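TetR-like transcriptional regulator (Rhodococcus, PDB 3F1B) probably binds operator DNA through an N-terminal helix-turn-helix domain and regulates transcription, as other members of the TetR family do. Local coordinates at residues Q18-A23 and I66-L71; D25-R30 and E60-C65; T35-I40 and M50-Y55; E96-F101 and K107-L112. All coordinates share one frame; numbering follows the deposited sequence.

Contact 1 (Q18-A23 and I66-L71)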
loop_
_atom_site.group_PDB
_atom_site.type_symbol
_atom_site.label_atom_id
_atom_site.label_comp_id
_atom_site.label_asym_id
_atom_site.label_seq_id
_atom_site.Cartn_x
_atom_site.Cartn_y
_atom_site.Cartn_z
ATOM N N GLN A 18 -13.301 9.989 22.580
ATOM C CA GLN A 18 -12.318 9.323 23.424
ATOM C C GLN A 18 -12.102 7.867 23.027
ATOM O O GLN A 18 -10.966 7.364 23.087
ATOM C CB GLN A 18 -12.743 9.382 24.860
ATOM C CG GLN A 18 -12.413 10.653 25.523
ATOM C CD GLN A 18 -12.881 10.648 26.958
ATOM O OE1 GLN A 18 -13.176 9.583 27.523
ATOM N NE2 GLN A 18 -12.970 11.828 27.558
HETATM N N MSE A 19 -13.180 7.197 22.615
HETATM C CA MSE A 19 -13.125 5.787 22.222
HETATM C C MSE A 19 -12.444 5.620 20.877
HETATM O O MSE A 19 -11.752 4.657 20.659
HETATM C CB MSE A 19 -14.533 5.207 22.109
HETATM C CG MSE A 19 -15.103 4.733 23.410
HETATM SE SE MSE A 19 -17.024 4.322 23.338
HETATM C CE MSE A 19 -17.095 3.255 24.959
ATOM N N LEU A 20 -12.683 6.543 19.968
ATOM C CA LEU A 20 -12.119 6.481 18.645
ATOM C C LEU A 20 -10.622 6.839 18.637
ATOM O O LEU A 20 -9.824 6.215 17.916
ATOM C CB LEU A 20 -12.965 7.317 17.665
ATOM C CG LEU A 20 -14.384 6.753 17.346
ATOM C CD1 LEU A 20 -15.263 7.772 16.658
ATOM C CD2 LEU A 20 -14.417 5.477 16.526
ATOM N N ASP A 21 -10.227 7.790 19.483
ATOM C CA ASP A 21 -8.809 8.134 19.636
ATOM C C ASP A 21 -7.994 6.960 20.146
ATOM O O ASP A 21 -6.842 6.747 19.759
ATOM C CB ASP A 21 -8.649 9.277 20.640
ATOM C CG ASP A 21 -9.127 10.592 20.101
ATOM O OD1 ASP A 21 -9.144 11.573 20.852
ATOM O OD2 ASP A 21 -9.494 10.658 18.914
ATOM N N ALA A 22 -8.588 6.220 21.065
ATOM C CA ALA A 22 -7.918 5.083 21.680
ATOM C C ALA A 22 -7.856 3.883 20.722
ATOM O O ALA A 22 -6.930 3.081 20.787
ATOM C CB ALA A 22 -8.658 4.695 22.939
ATOM N N ALA A 23 -8.872 3.762 19.863
ATOM C CA ALA A 23 -8.967 2.678 18.892
ATOM C C ALA A 23 -7.922 2.936 17.848
ATOM O O ALA A 23 -7.292 1.988 17.361
ATOM C CB ALA A 23 -10.331 2.658 18.243
ATOM N N ILE A 66 -12.341 4.044 10.928
ATOM C CA ILE A 66 -11.938 4.258 9.549
ATOM C C ILE A 66 -12.745 5.395 8.935
ATOM O O ILE A 66 -12.212 6.260 8.248
ATOM C CB ILE A 66 -12.031 2.942 8.677
ATOM C CG1 ILE A 66 -10.860 2.025 9.011
ATOM C CG2 ILE A 66 -12.064 3.246 7.164
ATOM C CD1 ILE A 66 -9.669 2.207 8.128
ATOM N N GLN A 67 -14.040 5.373 9.170
ATOM C CA GLN A 67 -14.904 6.470 8.751
ATOM C C GLN A 67 -14.383 7.852 9.228
ATOM O O GLN A 67 -14.273 8.771 8.418
ATOM C CB GLN A 67 -16.298 6.209 9.318
ATOM C CG GLN A 67 -17.160 5.361 8.424
ATOM C CD GLN A 67 -17.757 6.194 7.283
ATOM O OE1 GLN A 67 -17.649 5.827 6.114
ATOM N NE2 GLN A 67 -18.372 7.327 7.631
ATOM N N ARG A 68 -14.081 7.987 10.530
ATOM C CA ARG A 68 -13.646 9.232 11.109
ATOM C C ARG A 68 -12.275 9.706 10.585
ATOM O O ARG A 68 -12.133 10.872 10.185
ATOM C CB ARG A 68 -13.613 9.158 12.635
ATOM C CG ARG A 68 -13.414 10.570 13.244
ATOM C CD ARG A 68 -13.304 10.602 14.748
ATOM N NE ARG A 68 -11.999 10.093 15.121
ATOM C CZ ARG A 68 -11.443 10.191 16.325
ATOM N NH1 ARG A 68 -12.072 10.811 17.358
ATOM N NH2 ARG A 68 -10.223 9.668 16.484
ATOM N N GLU A 69 -11.251 8.859 10.621
ATOM C CA GLU A 69 -9.964 9.271 10.063
ATOM C C GLU A 69 -10.038 9.581 8.530
ATOM O O GLU A 69 -9.424 10.547 8.055
ATOM C CB GLU A 69 -8.893 8.226 10.395
ATOM C CG GLU A 69 -8.864 7.876 11.914
ATOM C CD GLU A 69 -8.888 9.118 12.815
ATOM O OE1 GLU A 69 -8.385 10.177 12.424
ATOM O OE2 GLU A 69 -9.409 9.057 13.945
ATOM N N GLY A 70 -10.847 8.817 7.784
ATOM C CA GLY A 70 -11.113 9.116 6.359
ATOM C C GLY A 70 -11.651 10.528 6.153
ATOM O O GLY A 70 -11.273 11.214 5.219
ATOM N N LEU A 71 -12.540 10.950 7.045
ATOM C CA LEU A 71 -13.099 12.284 7.010
ATOM C C LEU A 71 -12.040 13.348 7.219
ATOM O O LEU A 71 -12.075 14.369 6.538
ATOM C CB LEU A 71 -14.157 12.456 8.092
ATOM C CG LEU A 71 -15.623 12.405 7.743
ATOM C CD1 LEU A 71 -16.456 12.018 9.023
ATOM C CD2 LEU A 71 -16.020 13.753 7.184
#

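Contact 2 (D25-R30 and E60-C65)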
loop_
_atom_site.group_PDB
_atom_site.type_symbol
_atom_site.label_atom_id
_atom_site.label_comp_id
_atom_site.label_asym_id
_atom_site.label_seq_id
_atom_site.Cartn_x
_atom_site.Cartn_y
_atom_site.Cartn_z
ATOM N N ASP A 25 -5.011 4.577 18.137
ATOM C CA ASP A 25 -3.809 4.089 18.833
ATOM C C ASP A 25 -3.596 2.600 18.641
ATOM O O ASP A 25 -2.683 2.162 17.919
ATOM C CB ASP A 25 -3.933 4.350 20.339
ATOM C CG ASP A 25 -3.980 5.829 20.680
ATOM O OD1 ASP A 25 -3.879 6.152 21.886
ATOM O OD2 ASP A 25 -4.123 6.677 19.759
ATOM N N VAL A 26 -4.475 1.831 19.261
ATOM C CA VAL A 26 -4.316 0.404 19.278
ATOM C C VAL A 26 -4.291 -0.180 17.864
ATOM O O VAL A 26 -3.507 -1.093 17.588
ATOM C CB VAL A 26 -5.375 -0.287 20.182
ATOM C CG1 VAL A 26 -4.939 -1.708 20.483
ATOM C CG2 VAL A 26 -5.573 0.489 21.486
ATOM N N PHE A 27 -5.119 0.328 16.957
ATOM C CA PHE A 27 -5.105 -0.222 15.609
ATOM C C PHE A 27 -3.789 0.098 14.877
ATOM O O PHE A 27 -3.241 -0.753 14.160
ATOM C CB PHE A 27 -6.276 0.284 14.792
ATOM C CG PHE A 27 -7.559 -0.419 15.055
ATOM C CD1 PHE A 27 -7.631 -1.814 15.019
ATOM C CD2 PHE A 27 -8.741 0.336 15.292
ATOM C CE1 PHE A 27 -8.854 -2.469 15.265
ATOM C CE2 PHE A 27 -9.952 -0.275 15.522
ATOM C CZ PHE A 27 -10.018 -1.706 15.515
ATOM N N SER A 28 -3.291 1.328 15.041
ATOM C CA SER A 28 -2.030 1.726 14.397
ATOM C C SER A 28 -0.838 1.083 15.107
ATOM O O SER A 28 0.101 0.644 14.464
ATOM C CB SER A 28 -1.869 3.251 14.294
ATOM O OG SER A 28 -1.621 3.826 15.563
ATOM N N ASP A 29 -0.891 1.015 16.431
ATOM C CA ASP A 29 0.131 0.334 17.200
ATOM C C ASP A 29 0.303 -1.130 16.776
ATOM O O ASP A 29 1.411 -1.573 16.511
ATOM C CB ASP A 29 -0.204 0.424 18.691
ATOM C CG ASP A 29 1.029 0.259 19.592
ATOM O OD1 ASP A 29 2.169 0.398 19.091
ATOM O OD2 ASP A 29 0.865 0.002 20.811
ATOM N N ARG A 30 -0.796 -1.866 16.674
ATOM C CA ARG A 30 -0.737 -3.334 16.633
ATOM C C ARG A 30 -1.312 -3.964 15.376
ATOM O O ARG A 30 -1.132 -5.162 15.148
ATOM C CB ARG A 30 -1.494 -3.925 17.821
ATOM C CG ARG A 30 -1.131 -3.335 19.169
ATOM C CD ARG A 30 -1.150 -4.417 20.278
ATOM N NE ARG A 30 -2.464 -5.049 20.464
ATOM C CZ ARG A 30 -3.112 -5.141 21.627
ATOM N NH1 ARG A 30 -2.576 -4.649 22.741
ATOM N NH2 ARG A 30 -4.296 -5.741 21.684
ATOM N N GLU A 60 -16.651 -3.365 13.639
ATOM C CA GLU A 60 -17.586 -2.257 13.653
ATOM C C GLU A 60 -16.923 -0.977 14.203
ATOM O O GLU A 60 -17.101 0.117 13.657
ATOM C CB GLU A 60 -18.809 -2.628 14.482
ATOM C CG GLU A 60 -19.890 -1.551 14.546
ATOM C CD GLU A 60 -20.936 -1.709 13.463
ATOM O OE1 GLU A 60 -21.744 -2.655 13.590
ATOM O OE2 GLU A 60 -20.965 -0.908 12.489
ATOM N N LEU A 61 -16.138 -1.134 15.263
ATOM C CA LEU A 61 -15.325 -0.067 15.807
ATOM C C LEU A 61 -14.266 0.369 14.800
ATOM O O LEU A 61 -13.963 1.555 14.647
ATOM C CB LEU A 61 -14.636 -0.558 17.082
ATOM C CG LEU A 61 -14.357 0.499 18.147
ATOM C CD1 LEU A 61 -13.368 0.005 19.176
ATOM C CD2 LEU A 61 -13.924 1.823 17.558
ATOM N N PHE A 62 -13.705 -0.627 14.113
ATOM C CA PHE A 62 -12.695 -0.405 13.096
ATOM C C PHE A 62 -13.264 0.373 11.947
ATOM O O PHE A 62 -12.599 1.217 11.416
ATOM C CB PHE A 62 -12.134 -1.714 12.539
ATOM C CG PHE A 62 -10.990 -1.490 11.625
ATOM C CD1 PHE A 62 -9.772 -1.033 12.125
ATOM C CD2 PHE A 62 -11.126 -1.657 10.273
ATOM C CE1 PHE A 62 -8.686 -0.789 11.293
ATOM C CE2 PHE A 62 -10.041 -1.425 9.415
ATOM C CZ PHE A 62 -8.815 -0.985 9.931
ATOM N N ALA A 63 -14.487 0.085 11.549
ATOM C CA ALA A 63 -15.110 0.879 10.498
ATOM C C ALA A 63 -15.440 2.313 11.008
ATOM O O ALA A 63 -15.316 3.276 10.254
ATOM C CB ALA A 63 -16.382 0.161 9.994
ATOM N N ALA A 64 -15.868 2.468 12.270
ATOM C CA ALA A 64 -16.181 3.844 12.776
ATOM C C ALA A 64 -14.903 4.694 12.747
ATOM O O ALA A 64 -14.829 5.766 12.180
ATOM C CB ALA A 64 -16.762 3.803 14.167
ATOM N N CYS A 65 -13.873 4.133 13.328
ATOM C CA CYS A 65 -12.548 4.688 13.263
ATOM C C CYS A 65 -12.108 4.983 11.841
ATOM O O CYS A 65 -11.576 6.064 11.560
ATOM C CB CYS A 65 -11.602 3.676 13.891
ATOM S SG CYS A 65 -10.226 4.479 14.586
#

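Contact 3 (T35-I40 and M50-Y55). With SO4 (sulfate ion), chain C.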
loop_
_atom_site.group_PDB
_atom_site.type_symbol
_atom_site.label_atom_id
_atom_site.label_comp_id
_atom_site.label_asym_id
_atom_site.label_seq_id
_atom_site.Cartn_x
_atom_site.Cartn_y
_atom_site.Cartn_z
ATOM N N THR A 35 -4.987 -6.215 17.450
ATOM C CA THR A 35 -5.717 -5.314 18.338
ATOM C C THR A 35 -6.920 -6.044 18.952
ATOM O O THR A 35 -7.581 -6.811 18.268
ATOM C CB THR A 35 -6.164 -4.027 17.599
ATOM O OG1 THR A 35 -5.076 -3.090 17.602
ATOM C CG2 THR A 35 -7.367 -3.384 18.267
ATOM N N SER A 36 -7.191 -5.814 20.232
ATOM C CA SER A 36 -8.323 -6.451 20.887
ATOM C C SER A 36 -9.215 -5.401 21.484
ATOM O O SER A 36 -8.780 -4.281 21.753
ATOM C CB SER A 36 -7.844 -7.388 21.999
ATOM O OG SER A 36 -7.136 -6.686 23.020
HETATM N N MSE A 37 -10.471 -5.763 21.693
HETATM C CA MSE A 37 -11.417 -4.871 22.373
HETATM C C MSE A 37 -10.919 -4.584 23.789
HETATM O O MSE A 37 -11.068 -3.481 24.302
HETATM C CB MSE A 37 -12.817 -5.476 22.346
HETATM C CG MSE A 37 -13.393 -5.511 20.944
HETATM SE SE MSE A 37 -13.629 -3.709 20.246
HETATM C CE MSE A 37 -15.502 -3.551 20.698
ATOM N N ASP A 38 -10.278 -5.584 24.367
ATOM C CA ASP A 38 -9.576 -5.486 25.619
ATOM C C ASP A 38 -8.661 -4.279 25.654
ATOM O O ASP A 38 -8.796 -3.395 26.495
ATOM C CB ASP A 38 -8.682 -6.714 25.779
ATOM C CG ASP A 38 -9.284 -7.791 26.674
ATOM O OD1 ASP A 38 -10.222 -7.513 27.470
ATOM O OD2 ASP A 38 -8.777 -8.936 26.596
ATOM N N ALA A 39 -7.698 -4.276 24.748
ATOM C CA ALA A 39 -6.660 -3.272 24.736
ATOM C C ALA A 39 -7.237 -1.888 24.430
ATOM O O ALA A 39 -6.869 -0.905 25.078
ATOM C CB ALA A 39 -5.596 -3.658 23.746
ATOM N N ILE A 40 -8.163 -1.805 23.476
ATOM C CA ILE A 40 -8.848 -0.527 23.213
ATOM C C ILE A 40 -9.555 0.011 24.463
ATOM O O ILE A 40 -9.365 1.180 24.799
ATOM C CB ILE A 40 -9.848 -0.573 22.032
ATOM C CG1 ILE A 40 -9.127 -0.807 20.699
ATOM C CG2 ILE A 40 -10.622 0.729 21.960
ATOM C CD1 ILE A 40 -10.055 -1.325 19.576
HETATM N N MSE A 50 -18.889 -1.295 28.382
HETATM C CA MSE A 50 -19.181 0.030 27.851
HETATM C C MSE A 50 -18.920 0.126 26.366
HETATM O O MSE A 50 -19.821 0.496 25.601
HETATM C CB MSE A 50 -18.325 1.068 28.540
HETATM C CG MSE A 50 -19.042 1.840 29.604
HETATM SE SE MSE A 50 -20.249 3.064 28.685
HETATM C CE MSE A 50 -18.883 4.334 28.052
ATOM N N LEU A 51 -17.689 -0.206 25.966
ATOM C CA LEU A 51 -17.292 -0.216 24.561
ATOM C C LEU A 51 -18.316 -0.962 23.663
ATOM O O LEU A 51 -18.749 -0.452 22.627
ATOM C CB LEU A 51 -15.914 -0.876 24.431
ATOM C CG LEU A 51 -14.756 -0.197 23.721
ATOM C CD1 LEU A 51 -13.840 -1.245 23.170
ATOM C CD2 LEU A 51 -15.156 0.739 22.629
ATOM N N TYR A 52 -18.700 -2.167 24.072
ATOM C CA TYR A 52 -19.642 -2.970 23.284
ATOM C C TYR A 52 -21.022 -2.359 23.162
ATOM O O TYR A 52 -21.730 -2.623 22.184
ATOM C CB TYR A 52 -19.762 -4.371 23.862
ATOM C CG TYR A 52 -18.632 -5.246 23.455
ATOM C CD1 TYR A 52 -17.516 -5.353 24.241
ATOM C CD2 TYR A 52 -18.667 -5.939 22.259
ATOM C CE1 TYR A 52 -16.454 -6.141 23.850
ATOM C CE2 TYR A 52 -17.619 -6.745 21.856
ATOM C CZ TYR A 52 -16.513 -6.852 22.657
ATOM O OH TYR A 52 -15.446 -7.658 22.287
ATOM N N LEU A 53 -21.416 -1.561 24.153
ATOM C CA LEU A 53 -22.673 -0.811 24.044
ATOM C C LEU A 53 -22.600 0.332 23.004
ATOM O O LEU A 53 -23.626 0.874 22.627
ATOM C CB LEU A 53 -23.195 -0.301 25.422
ATOM C CG LEU A 53 -23.559 -1.294 26.532
ATOM C CD1 LEU A 53 -23.897 -0.574 27.795
ATOM C CD2 LEU A 53 -24.721 -2.164 26.110
ATOM N N TYR A 54 -21.396 0.688 22.552
ATOM C CA TYR A 54 -21.250 1.682 21.494
ATOM C C TYR A 54 -20.883 0.991 20.213
ATOM O O TYR A 54 -21.403 1.352 19.154
ATOM C CB TYR A 54 -20.223 2.791 21.805
ATOM C CG TYR A 54 -20.699 3.745 22.845
ATOM C CD1 TYR A 54 -21.294 4.967 22.503
ATOM C CD2 TYR A 54 -20.605 3.405 24.205
ATOM C CE1 TYR A 54 -21.773 5.846 23.522
ATOM C CE2 TYR A 54 -21.087 4.254 25.228
ATOM C CZ TYR A 54 -21.649 5.466 24.892
ATOM O OH TYR A 54 -22.076 6.257 25.946
ATOM N N TYR A 55 -20.000 -0.002 20.283
ATOM C CA TYR A 55 -19.532 -0.622 19.049
ATOM C C TYR A 55 -19.965 -2.052 18.812
ATOM O O TYR A 55 -20.564 -2.350 17.759
ATOM C CB TYR A 55 -18.045 -0.337 18.783
ATOM C CG TYR A 55 -17.885 1.146 18.583
ATOM C CD1 TYR A 55 -18.258 1.744 17.358
ATOM C CD2 TYR A 55 -17.485 1.973 19.642
ATOM C CE1 TYR A 55 -18.195 3.122 17.177
ATOM C CE2 TYR A 55 -17.426 3.365 19.472
ATOM C CZ TYR A 55 -17.763 3.921 18.223
ATOM O OH TYR A 55 -17.675 5.287 18.030
HETATM S S SO4 C . -11.325 -9.005 22.431
HETATM O O1 SO4 C . -10.569 -8.222 23.402
HETATM O O2 SO4 C . -12.689 -9.093 22.967
HETATM O O3 SO4 C . -11.309 -8.367 21.110
HETATM O O4 SO4 C . -10.757 -10.343 22.303
#

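Contact 4 (E96-F101 and K107-L112)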
loop_
_atom_site.group_PDB
_atom_site.type_symbol
_atom_site.label_atom_id
_atom_site.label_comp_id
_atom_site.label_asym_id
_atom_site.label_seq_id
_atom_site.Cartn_x
_atom_site.Cartn_y
_atom_site.Cartn_z
ATOM N N GLU A 96 0.080 19.480 -0.285
ATOM C CA GLU A 96 0.452 20.043 0.993
ATOM C C GLU A 96 -0.521 19.723 2.105
ATOM O O GLU A 96 -0.088 19.415 3.214
ATOM C CB GLU A 96 0.762 21.510 0.849
ATOM C CG GLU A 96 2.094 21.599 0.070
ATOM C CD GLU A 96 2.432 22.969 -0.486
ATOM O OE1 GLU A 96 1.798 23.954 -0.028
ATOM O OE2 GLU A 96 3.341 23.058 -1.370
ATOM N N GLY A 97 -1.821 19.755 1.823
ATOM C CA GLY A 97 -2.819 19.353 2.817
ATOM C C GLY A 97 -2.699 17.881 3.243
ATOM O O GLY A 97 -2.588 17.577 4.443
ATOM N N PHE A 98 -2.684 16.979 2.254
ATOM C CA PHE A 98 -2.387 15.554 2.456
ATOM C C PHE A 98 -1.143 15.335 3.288
ATOM O O PHE A 98 -1.174 14.574 4.276
ATOM C CB PHE A 98 -2.213 14.878 1.086
ATOM C CG PHE A 98 -1.596 13.529 1.126
ATOM C CD1 PHE A 98 -2.027 12.568 2.029
ATOM C CD2 PHE A 98 -0.652 13.181 0.188
ATOM C CE1 PHE A 98 -1.479 11.329 2.034
ATOM C CE2 PHE A 98 -0.102 11.937 0.174
ATOM C CZ PHE A 98 -0.510 11.004 1.080
ATOM N N LEU A 99 -0.035 15.934 2.863
ATOM C CA LEU A 99 1.211 15.690 3.548
ATOM C C LEU A 99 1.297 16.315 4.956
ATOM O O LEU A 99 1.911 15.716 5.862
ATOM C CB LEU A 99 2.388 16.106 2.696
ATOM C CG LEU A 99 2.680 15.184 1.520
ATOM C CD1 LEU A 99 3.741 15.910 0.709
ATOM C CD2 LEU A 99 3.138 13.739 1.954
ATOM N N GLY A 100 0.682 17.488 5.140
ATOM C CA GLY A 100 0.593 18.143 6.471
ATOM C C GLY A 100 -0.268 17.322 7.429
ATOM O O GLY A 100 0.055 17.181 8.627
ATOM N N PHE A 101 -1.338 16.728 6.905
ATOM C CA PHE A 101 -2.194 15.857 7.716
ATOM C C PHE A 101 -1.473 14.565 8.219
ATOM O O PHE A 101 -1.638 14.116 9.361
ATOM C CB PHE A 101 -3.415 15.468 6.911
ATOM C CG PHE A 101 -4.179 14.303 7.499
ATOM C CD1 PHE A 101 -5.161 14.518 8.466
ATOM C CD2 PHE A 101 -3.919 12.994 7.090
ATOM C CE1 PHE A 101 -5.863 13.444 8.999
ATOM C CE2 PHE A 101 -4.642 11.915 7.652
ATOM C CZ PHE A 101 -5.599 12.164 8.598
ATOM N N LYS A 107 -0.886 8.402 13.213
ATOM C CA LYS A 107 -1.558 7.216 13.660
ATOM C C LYS A 107 -2.744 6.912 12.715
ATOM O O LYS A 107 -3.057 5.743 12.415
ATOM C CB LYS A 107 -1.939 7.411 15.122
ATOM C CG LYS A 107 -0.751 7.231 16.086
ATOM C CD LYS A 107 -0.601 8.361 17.158
ATOM C CE LYS A 107 0.618 9.334 16.879
ATOM N NZ LYS A 107 0.262 10.525 16.011
ATOM N N SER A 108 -3.359 7.975 12.209
ATOM C CA SER A 108 -4.560 7.833 11.453
ATOM C C SER A 108 -4.221 7.578 10.012
ATOM O O SER A 108 -4.988 6.903 9.310
ATOM C CB SER A 108 -5.463 9.052 11.602
ATOM O OG SER A 108 -4.707 10.234 11.754
ATOM N N TRP A 109 -3.063 8.079 9.582
ATOM C CA TRP A 109 -2.541 7.728 8.289
ATOM C C TRP A 109 -2.232 6.250 8.226
ATOM O O TRP A 109 -2.530 5.606 7.227
ATOM C CB TRP A 109 -1.271 8.498 7.980
ATOM C CG TRP A 109 -0.602 7.946 6.771
ATOM C CD1 TRP A 109 0.589 7.293 6.727
ATOM C CD2 TRP A 109 -1.122 7.953 5.400
ATOM N NE1 TRP A 109 0.866 6.911 5.413
ATOM C CE2 TRP A 109 -0.160 7.317 4.587
ATOM C CE3 TRP A 109 -2.313 8.428 4.801
ATOM C CZ2 TRP A 109 -0.342 7.132 3.199
ATOM C CZ3 TRP A 109 -2.493 8.234 3.437
ATOM C CH2 TRP A 109 -1.500 7.596 2.645
HETATM N N MSE A 110 -1.655 5.709 9.291
HETATM C CA MSE A 110 -1.382 4.283 9.339
HETATM C C MSE A 110 -2.607 3.391 9.231
HETATM O O MSE A 110 -2.586 2.398 8.472
HETATM C CB MSE A 110 -0.617 3.925 10.599
HETATM C CG MSE A 110 0.831 4.311 10.482
HETATM SE SE MSE A 110 1.639 4.253 12.238
HETATM C CE MSE A 110 2.011 2.315 12.262
ATOM N N VAL A 111 -3.670 3.725 9.985
ATOM C CA VAL A 111 -4.927 2.969 9.910
ATOM C C VAL A 111 -5.463 3.051 8.455
ATOM O O VAL A 111 -5.836 2.029 7.833
ATOM C CB VAL A 111 -5.918 3.444 11.005
ATOM C CG1 VAL A 111 -7.307 2.907 10.773
ATOM C CG2 VAL A 111 -5.424 3.012 12.401
ATOM N N LEU A 112 -5.392 4.247 7.881
ATOM C CA LEU A 112 -5.972 4.505 6.582
ATOM C C LEU A 112 -5.216 3.783 5.484
ATOM O O LEU A 112 -5.805 3.081 4.672
ATOM C CB LEU A 112 -5.965 5.996 6.294
ATOM C CG LEU A 112 -7.256 6.777 6.449
ATOM C CD1 LEU A 112 -8.387 6.113 7.232
ATOM C CD2 LEU A 112 -6.941 8.138 6.992
#

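Contact 1 (Q18-A23 and I66-L71)
Arg68 reaches from helix 58-77 to Leu20 and Asp21 on helix 12-30. The contact joins the first helix of the TetR-type DNA-binding domain to the long helix that leads out of it. Asp21, Arg68 and Glu69 form a salt-bridge network; Asp21 and Arg68 are partly exposed, Glu69 is buried. The arginine side chain starts with CG anti to the backbone N (chi1 -169°) and runs extended as far as CD. CD lies 3.9 Å from Leu20 CD1. The chain then bends at chi3 (74°), which turns the guanidinium against helix 12-30. Leu20 CB sits over the centre of one guanidinium face, 3.5 Å from Arg68 CZ. The charged atoms bind at the rim of the group. NE and NH2 both donate to Glu69 OE2, a side-on grip on a single oxygen. NH2 also reaches across to Asp21 OD2. Losing this side chain to an alanine is likely to leave Asp21 OD2 without its mate and Glu69 with Arg72 as its remaining basic partner. The two acidic oxygens, Asp21 OD2 and Glu69 OE2, stand 5.2 Å apart. Arg68 NH2 bonds to both, at 2.7 Å each, while Arg68 NH1 adds a weak bond to Asp21 OD2 at 3.0 Å.

Contact 2 (D25-R30 and E60-C65)
Phe27 and Phe62 meet edge-to-face where helix 12-30 crosses helix 58-77 in the core of the TetR-type DNA-binding domain. The short helical segments lie nearly at right angles, at 98°, with their axes 11.5 Å apart at closest approach. Phe62 supplies the edge. Its CD1 sits over the centre of one face of Phe27, 3.5 Å from Phe27 CZ. The ring centroids are 4.6 Å apart and the planes stand at 80°, a T-shaped stack. Phe62 CB also takes part, 3.7 Å from Phe27 CZ, so the root of the side chain follows the ring edge onto the same partner. With CG anti to the backbone N (chi1 -173°), Phe62 brings CD1 over the Phe27 face.

Leu61 and Cys65 complete the first shell from helix 58-77. The Leu61 backbone approaches Phe27 CE2 obliquely. Further out, Phe32 makes a second edge-to-face contact with Phe62. Thr35 and Val111 pack on Phe27, so residues of a loop and of helix 106-115 help to fix the position of its ring. Leu61 packs on Leu20 and Ala23 of the same helix 12-30 and on Ile40, which links the crossing to helix 37-43. At the rim of the Phe27 ring, near its plane, Cys65 SG lies 4.5 Å from Phe27 CD2.

Contact 3 (T35-I40 and M50-Y55)
Apolar packing centres on Met37, a selenomethionine, which meets Leu51 and Tyr52. Its chain bends at chi2 and chi3 and folds CE back against both partners. Met37 CE lies 3.8 Å from Leu51 CD1. The same Leu51 methyl also touches Ile40 CG2, at 4.0 Å, and approaches the backbone oxygen of Met37. Leu61, from helix 58-77, packs on both Met37 and Ile40.

The aromatic contact is a CH-pi interaction. Met37 CE stands 4.0 Å from the centroid of the Tyr52 ring, almost directly over one face. The selenium is farther off and approaches obliquely, so the methyl makes the closer approach in this Met-aromatic pair. These residues join the two helices of the predicted helix-turn-helix motif, helix 37-43 and helix 48-54. The second is the recognition helix in the TetR family.

Polar bonds gather at the start of helix 37-43. Ser36 is its N-cap, and Ser36 OG accepts from Ala39 N at 3.0 Å. The next two amides hold a sulfate, probably from the crystallisation liquor. Met37 N donates to sulfate O3 and Asp38 N to sulfate O1, each at 2.8 Å and nearly straight, at 170° and 165°. Tyr52 OH gives a weak bond of 3.2 Å to sulfate O2, which lies near the ring plane.

Contact 4 (E96-F101 and K107-L112)
Ser108 OG is hydrogen-bonded to the backbone oxygen of His105, just before helix 106-115. That same Ser108 OG faces helix 87-104, where Phe101 CZ lies 3.8 Å away. The rest of the contact is apolar and sits in the helical C-terminal domain, which in TetR relatives binds ligand and dimerises. Phe98 and Trp109 form an offset edge-to-face pair. The edge of Phe98 is turned toward the face of the Trp109 six-membered ring, with centroids 5.3 Å apart and planes at 62°. Phe98 CE1 makes the closest approach, 3.5 Å from Trp109 CZ3. Trp109 CG is anti to its own amide nitrogen (chi1 169°), which swings the indole toward helix 87-104. Leu112 CD2 adds a looser touch on Phe101 CE2, at 4.5 Å. From helix 153-173, Ala169 packs on both Phe98 and Trp109, and Asp170 OD1 takes a weak hydrogen bond from Trp109 NE1. With an alanine here instead of Trp109, the Phe98 edge would probably lose the indole face it meets here and Asp170 its weak indole bond. No hydrogen bond crosses between the two segments, so their association rests on ring shape and dispersion.

From the N terminus, helix 12-30 supplies the first half of contacts 1 and 2. Contact 3 then closes the shortest of the three loops closed by contacts 1 to 3, between helices 37-43 and 48-54. The chain enters helix 58-77, where contact 2 closes around contact 3 and contact 1 closes around both. Contacts 1 and 2 adjoin through Leu20, which packs on Leu61 and Ala64. Met19 connects contact 1 to Leu51 in contact 3. Contact 4 follows in series and ties helix 87-104 to helix 106-115. It touches contacts 1 and 2, with Val111 against Ile66 and Phe27, and so joins the two domains. Contact 3 stays about 8 Å from it at the nearest atoms.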